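Local coordinates for probable n-acetylneuraminic acid outer membrane channel protein NANC (Escherichia coli, PDB 2WJQ), which forms a monomeric, weakly anion-selective channel that lets the sialic acid N-acetylneuraminic acid enter the bacterium across its outer membrane, at residues R19-E24 with W31-S36. Numbering follows the deposited sequence.
Sequences RLKVSE and WASMES. With LDA (lauryl dimethylamine-N-oxide), chain L.
Leu-20, Val-22 and Glu-24 pair with Ser-36, Met-34 and Ala-32 as antiparallel hydrogen-bonded pairs, each joined by two nearly straight N-H...O=C bonds; the strands run at 168°, their axes 4.7 Å apart. Between these rungs, Lys-21 with Glu-35 and Ser-23 with Ser-33 form non-hydrogen-bonded pairs whose side chains share the polar face. Ser-23 OG and Ser-33 OG hydrogen-bond at 2.9 Å, two small hydroxyls suiting the close backbones there. The extended Lys-21 chain, with CG anti to the backbone N (chi1 176°), brings CE to 3.2 Å from Ser-33 OG and lays CD over one Arg-19 guanidinium face. The Glu-35 carboxylate lies beside both cations without a direct salt bridge: one water links its OE2 to Arg-19 NH1, and another joins OE1 to Lys-21 NZ, weakly at the lysine end. Asn-37 also binds Glu-35 OE2. An alanine in place of Lys-21 would probably deprive Glu-35 of one nearby positive charge and lose the methylene packing over the Arg-19 guanidinium. On the other side, Val-22 CG1 lies 4.3 Å from Met-34 CB, and a detergent tail runs past both, its C8 4.0 Å from Met-34 CG; apolar side chains suit this probably lipid-facing surface. Polar side chains turned to the channel, with Leu-20, Val-22 and Met-34 turned to the detergent, mark a transmembrane hairpin of the KdgM-family porin beta-barrel, its basic residues consistent with weak anion selectivity.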
ATOM      1  N   ARG A  19      11.426   1.053  -4.335  1.00 20.11           N
ATOM      2  CA  ARG A  19      10.737   2.199  -3.797  1.00 19.95           C
ATOM      3  C   ARG A  19      11.680   3.083  -2.956  1.00 20.15           C
ATOM      4  O   ARG A  19      12.476   2.574  -2.170  1.00 18.54           O
ATOM      5  CB  ARG A  19       9.562   1.738  -2.937  1.00 20.23           C
ATOM      6  CG  ARG A  19       8.629   2.880  -2.505  1.00 20.27           C
ATOM      7  CD  ARG A  19       7.476   2.377  -1.676  1.00 21.62           C
ATOM      8  NE  ARG A  19       7.972   1.907  -0.376  1.00 22.77           N
ATOM      9  CZ  ARG A  19       7.212   1.509   0.637  1.00 24.93           C
ATOM     10  NH1 ARG A  19       5.889   1.510   0.540  1.00 25.54           N
ATOM     11  NH2 ARG A  19       7.796   1.108   1.767  1.00 24.82           N
ATOM     12  N   LEU A  20      11.571   4.398  -3.135  1.00 20.48           N
ATOM     13  CA  LEU A  20      12.185   5.380  -2.243  1.00 21.40           C
ATOM     14  C   LEU A  20      11.036   6.211  -1.689  1.00 21.08           C
ATOM     15  O   LEU A  20      10.285   6.804  -2.468  1.00 20.26           O
ATOM     16  CB  LEU A  20      13.102   6.312  -3.023  1.00 22.72           C
ATOM     17  CG  LEU A  20      14.355   5.739  -3.657  1.00 27.35           C
ATOM     18  CD1 LEU A  20      14.035   4.706  -4.723  1.00 32.36           C
ATOM     19  CD2 LEU A  20      15.166   6.917  -4.279  1.00 31.42           C
ATOM     20  N   LYS A  21      10.905   6.269  -0.369  1.00 19.73           N
ATOM     21  CA  LYS A  21       9.778   6.916   0.288  1.00 19.42           C
ATOM     22  C   LYS A  21      10.277   7.798   1.421  1.00 19.47           C
ATOM     23  O   LYS A  21      11.091   7.341   2.258  1.00 20.16           O
ATOM     24  CB  LYS A  21       8.851   5.844   0.833  1.00 18.97           C
ATOM     25  CG  LYS A  21       7.655   6.317   1.635  1.00 21.53           C
ATOM     26  CD  LYS A  21       6.830   5.096   2.097  1.00 24.66           C
ATOM     27  CE  LYS A  21       5.504   5.497   2.716  1.00 28.31           C
ATOM     28  NZ  LYS A  21       4.822   4.320   3.319  1.00 31.38           N
ATOM     29  N   VAL A  22       9.791   9.039   1.482  1.00 18.65           N
ATOM     30  CA  VAL A  22      10.099   9.917   2.609  1.00 18.82           C
ATOM     31  C   VAL A  22       8.788  10.316   3.270  1.00 19.58           C
ATOM     32  O   VAL A  22       7.821  10.712   2.571  1.00 18.73           O
ATOM     33  CB  VAL A  22      10.939  11.162   2.162  1.00 18.96           C
ATOM     34  CG1 VAL A  22      10.187  12.000   1.147  1.00 19.96           C
ATOM     35  CG2 VAL A  22      11.357  12.013   3.371  1.00 19.64           C
ATOM     36  N   SER A  23       8.763  10.222   4.604  1.00 19.11           N
ATOM     37  CA  SER A  23       7.580  10.449   5.419  1.00 19.50           C
ATOM     38  C   SER A  23       7.924  11.274   6.656  1.00 18.78           C
ATOM     39  O   SER A  23       9.000  11.086   7.252  1.00 18.77           O
ATOM     40  CB  SER A  23       7.027   9.123   5.963  1.00 19.31           C
ATOM     41  OG  SER A  23       6.703   8.224   4.920  1.00 26.60           O
ATOM     42  N   GLU A  24       6.973  12.098   7.091  1.00 16.79           N
ATOM     43  CA  GLU A  24       7.097  12.808   8.358  1.00 16.32           C
ATOM     44  C   GLU A  24       5.738  12.945   9.013  1.00 15.97           C
ATOM     45  O   GLU A  24       4.706  13.061   8.314  1.00 14.57           O
ATOM     46  CB  GLU A  24       7.721  14.194   8.142  1.00 15.94           C
ATOM     47  CG  GLU A  24       7.977  15.017   9.427  1.00 17.84           C
ATOM     48  CD  GLU A  24       8.893  14.338  10.421  1.00 19.40           C
ATOM     49  OE1 GLU A  24       9.978  14.877  10.702  1.00 23.59           O
ATOM     50  OE2 GLU A  24       8.536  13.262  10.943  1.00 22.97           O
ATOM     51  N   TRP A  31       0.414  14.261   8.850  1.00 13.58           N
ATOM     52  CA  TRP A  31       1.380  13.277   8.378  1.00 13.46           C
ATOM     53  C   TRP A  31       1.406  13.365   6.868  1.00 12.96           C
ATOM     54  O   TRP A  31       0.366  13.604   6.228  1.00 12.57           O
ATOM     55  CB  TRP A  31       0.977  11.867   8.849  1.00 14.65           C
ATOM     56  CG  TRP A  31       1.889  10.758   8.399  1.00 15.67           C
ATOM     57  CD1 TRP A  31       2.991  10.274   9.060  1.00 19.12           C
ATOM     58  CD2 TRP A  31       1.757   9.976   7.212  1.00 18.26           C
ATOM     59  NE1 TRP A  31       3.559   9.246   8.332  1.00 18.20           N
ATOM     60  CE2 TRP A  31       2.817   9.046   7.198  1.00 19.36           C
ATOM     61  CE3 TRP A  31       0.851   9.980   6.145  1.00 20.63           C
ATOM     62  CZ2 TRP A  31       2.989   8.126   6.165  1.00 20.47           C
ATOM     63  CZ3 TRP A  31       1.019   9.058   5.127  1.00 21.71           C
ATOM     64  CH2 TRP A  31       2.084   8.147   5.143  1.00 21.40           C
ATOM     65  N   ALA A  32       2.589  13.211   6.293  1.00 12.42           N
ATOM     66  CA  ALA A  32       2.745  13.316   4.837  1.00 12.81           C
ATOM     67  C   ALA A  32       3.847  12.400   4.356  1.00 12.99           C
ATOM     68  O   ALA A  32       4.820  12.149   5.067  1.00 12.23           O
ATOM     69  CB  ALA A  32       3.042  14.743   4.419  1.00 12.23           C
ATOM     70  N   SER A  33       3.672  11.890   3.145  1.00 12.52           N
ATOM     71  CA  SER A  33       4.636  11.009   2.552  1.00 13.09           C
ATOM     72  C   SER A  33       4.715  11.269   1.052  1.00 13.11           C
ATOM     73  O   SER A  33       3.732  11.673   0.416  1.00 12.60           O
ATOM     74  CB  SER A  33       4.210   9.548   2.791  1.00 13.98           C
ATOM     75  OG  SER A  33       5.257   8.673   2.456  1.00 16.25           O
ATOM     76  N   MET A  34       5.879  11.021   0.490  1.00 13.76           N
ATOM     77  CA  MET A  34       6.054  11.062  -0.956  1.00 14.93           C
ATOM     78  C   MET A  34       6.938   9.904  -1.334  1.00 14.25           C
ATOM     79  O   MET A  34       7.866   9.562  -0.597  1.00 12.56           O
ATOM     80  CB  MET A  34       6.715  12.364  -1.350  1.00 15.68           C
ATOM     81  CG  MET A  34       6.714  12.672  -2.823  1.00 21.25           C
ATOM     82  SD  MET A  34       7.229  14.426  -3.132  1.00 32.17           S
ATOM     83  CE  MET A  34       5.797  15.312  -2.595  1.00 33.03           C
ATOM     84  N   GLU A  35       6.653   9.284  -2.471  1.00 13.97           N
ATOM     85  CA  GLU A  35       7.466   8.171  -2.912  1.00 14.92           C
ATOM     86  C   GLU A  35       7.534   8.029  -4.414  1.00 15.32           C
ATOM     87  O   GLU A  35       6.668   8.516  -5.147  1.00 15.59           O
ATOM     88  CB  GLU A  35       6.929   6.862  -2.340  1.00 16.04           C
ATOM     89  CG  GLU A  35       5.577   6.490  -2.867  1.00 16.95           C
ATOM     90  CD  GLU A  35       5.041   5.210  -2.240  1.00 21.33           C
ATOM     91  OE1 GLU A  35       4.877   5.183  -1.000  1.00 22.06           O
ATOM     92  OE2 GLU A  35       4.761   4.242  -2.998  1.00 20.94           O
ATOM     93  N   SER A  36       8.569   7.335  -4.845  1.00 15.46           N
ATOM     94  CA  SER A  36       8.774   7.002  -6.249  1.00 16.50           C
ATOM     95  C   SER A  36       8.953   5.505  -6.297  1.00 16.76           C
ATOM     96  O   SER A  36       9.697   4.957  -5.480  1.00 17.01           O
ATOM     97  CB  SER A  36      10.031   7.688  -6.741  1.00 16.59           C
ATOM     98  OG  SER A  36      10.336   7.360  -8.085  1.00 21.86           O
TER
HETATM   99  N1  LDA L1226      11.002   9.798 -12.625  1.00 61.97           N
HETATM  100  O1  LDA L1226      11.497  10.014 -13.761  1.00 62.42           O
HETATM  101  CM1 LDA L1226       9.583   9.446 -12.809  1.00 62.62           C
HETATM  102  CM2 LDA L1226      11.724   8.658 -12.034  1.00 62.46           C
HETATM  103  C1  LDA L1226      11.122  10.977 -11.771  1.00 60.96           C
HETATM  104  C2  LDA L1226      10.724  10.630 -10.335  1.00 60.19           C
HETATM  105  C3  LDA L1226      10.204  11.842  -9.571  1.00 59.31           C
HETATM  106  C4  LDA L1226      11.130  12.227  -8.428  1.00 59.35           C
HETATM  107  C5  LDA L1226      10.561  13.393  -7.628  1.00 58.68           C
HETATM  108  C6  LDA L1226      10.894  13.263  -6.148  1.00 58.54           C
HETATM  109  C7  LDA L1226      10.022  12.216  -5.457  1.00 58.29           C
HETATM  110  C8  LDA L1226      10.456  12.012  -4.006  1.00 58.11           C
HETATM  111  C9  LDA L1226      10.728  10.547  -3.684  1.00 57.64           C
HETATM  112  C10 LDA L1226      11.377  10.420  -2.309  1.00 57.19           C
HETATM  113  C11 LDA L1226      12.890  10.600  -2.366  1.00 57.86           C
HETATM  114  C12 LDA L1226      13.394  11.547  -1.276  1.00 57.97           C
HETATM  115  O   HOH W   1       4.043   2.095  -1.740  1.00 29.55           O
HETATM  116  O   HOH W   2       3.082   3.843   0.546  1.00 34.17           O